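Local coordinates for SufE-like protein 1, chloroplastic/mitochondrial (Arabidopsis thaliana, PDB 4PUI) that activates the cysteine desulfurase NFS2, helping mobilise sulfur for iron-sulfur cluster assembly, at residues 4-7 and 8-11. Numbering follows the deposited sequence.
Sequences GSRG and MRIR
The guanidinium of R9 lies over the first turn of its own helix, with R6 CA and S5 O beneath the rim of one face; NH2 comes to 3.6 Å from R6 CA. At its edge, in the plane of the group, sits a water that accepts from R9 NH1 at 3.0 Å and is also hydrogen-bonded to S5 OG at 2.9 Å, bridging residues one turn apart. CG anti to the carbonyl carbon (chi1 -72°) sends the R9 chain toward the N-terminal end, and the bend at chi3 then turns its guanidinium in over the backbone. The R6 guanidinium stands almost perpendicular to it, the planes 81° apart, with R9 NH2 approaching obliquely, 4.0 Å from R6 NE. The two groups come together around the E78 carboxylate, which they share: R6 NE makes a salt bridge to E78 OE1, R9 NE to E78 OE2. R6 NH1 also donates to E47 O. With CG swung opposite the backbone N (chi1 166°), the aliphatic part of R6 crosses I10 at a slant, its CG 3.8 Å from I10 CD1, and the two side chains meet F50 of strand 49-55. An alanine in place of R6 would remove this guanidinium and methylene chain, and would probably leave E78 with R9 as its remaining partner from this turn, E47 O without its arginine donor and I10 CD1 less covered. Underneath run the backbone bonds: M8 N to G4 O, R9 N to S5 O, I10 N to R6 O (2.9 Å) and R11 N to G7 O. G4, at the N-cap position, supplies the first acceptor, while G7 N is taken by the E47 carboxylate. This is the opening turn of an amphipathic alpha-helix, helix 5-18, which packs I10 against the sheet of the BolA domain and ties its N-terminal end to E78 through R6 and R9, and to E47 through R6 and the backbone N of G7.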
# COMPACT_ATOMS: atom_id res chain seq x y z
N GLY A 4 0.22 12.75 -4.61
CA GLY A 4 -0.27 13.80 -3.74
C GLY A 4 0.17 13.54 -2.31
O GLY A 4 0.94 12.62 -2.04
N SER A 5 -0.31 14.35 -1.39
CA SER A 5 0.13 14.24 0.00
C SER A 5 -0.14 12.88 0.66
O SER A 5 0.73 12.36 1.36
CB SER A 5 -0.49 15.37 0.83
OG SER A 5 -1.90 15.35 0.69
N ARG A 6 -1.32 12.31 0.45
CA ARG A 6 -1.62 10.98 1.01
C ARG A 6 -0.73 9.91 0.39
O ARG A 6 -0.19 9.07 1.10
CB ARG A 6 -3.09 10.57 0.82
CG ARG A 6 -3.33 9.08 1.08
CD ARG A 6 -4.81 8.71 1.22
NE ARG A 6 -5.38 9.37 2.38
CZ ARG A 6 -6.45 10.15 2.37
NH1 ARG A 6 -7.11 10.38 1.24
NH2 ARG A 6 -6.87 10.71 3.50
N GLY A 7 -0.59 9.93 -0.93
CA GLY A 7 0.27 8.97 -1.63
C GLY A 7 1.68 8.99 -1.06
O GLY A 7 2.29 7.94 -0.85
N MET A 8 2.20 10.18 -0.81
CA MET A 8 3.54 10.33 -0.25
C MET A 8 3.61 9.75 1.16
O MET A 8 4.59 9.07 1.51
CB MET A 8 3.98 11.80 -0.27
CG MET A 8 4.22 12.34 -1.66
SD MET A 8 5.39 11.30 -2.58
CE MET A 8 6.95 11.81 -1.87
N ARG A 9 2.58 10.00 1.97
CA ARG A 9 2.53 9.42 3.31
C ARG A 9 2.49 7.89 3.27
O ARG A 9 3.15 7.24 4.10
CB ARG A 9 1.32 9.93 4.11
CG ARG A 9 1.43 11.35 4.54
CD ARG A 9 0.37 11.68 5.60
NE ARG A 9 -0.99 11.41 5.15
CZ ARG A 9 -1.79 12.30 4.58
NH1 ARG A 9 -1.35 13.53 4.38
NH2 ARG A 9 -3.02 11.97 4.20
N ILE A 10 1.71 7.34 2.35
CA ILE A 10 1.59 5.88 2.20
C ILE A 10 2.95 5.30 1.83
O ILE A 10 3.40 4.34 2.44
CB ILE A 10 0.52 5.51 1.15
CG1 ILE A 10 -0.89 5.77 1.68
CG2 ILE A 10 0.65 4.04 0.72
CD1 ILE A 10 -1.96 5.60 0.60
N ARG A 11 3.61 5.90 0.85
CA ARG A 11 4.93 5.43 0.44
C ARG A 11 5.92 5.49 1.61
O ARG A 11 6.67 4.55 1.85
CB ARG A 11 5.45 6.24 -0.75
CG ARG A 11 6.90 5.95 -1.08
CD ARG A 11 7.31 6.53 -2.43
NE ARG A 11 7.00 5.62 -3.52
CZ ARG A 11 7.74 4.57 -3.86
NH1 ARG A 11 8.85 4.27 -3.18
NH2 ARG A 11 7.38 3.80 -4.88
O HOH W 1 -2.80 16.00 3.40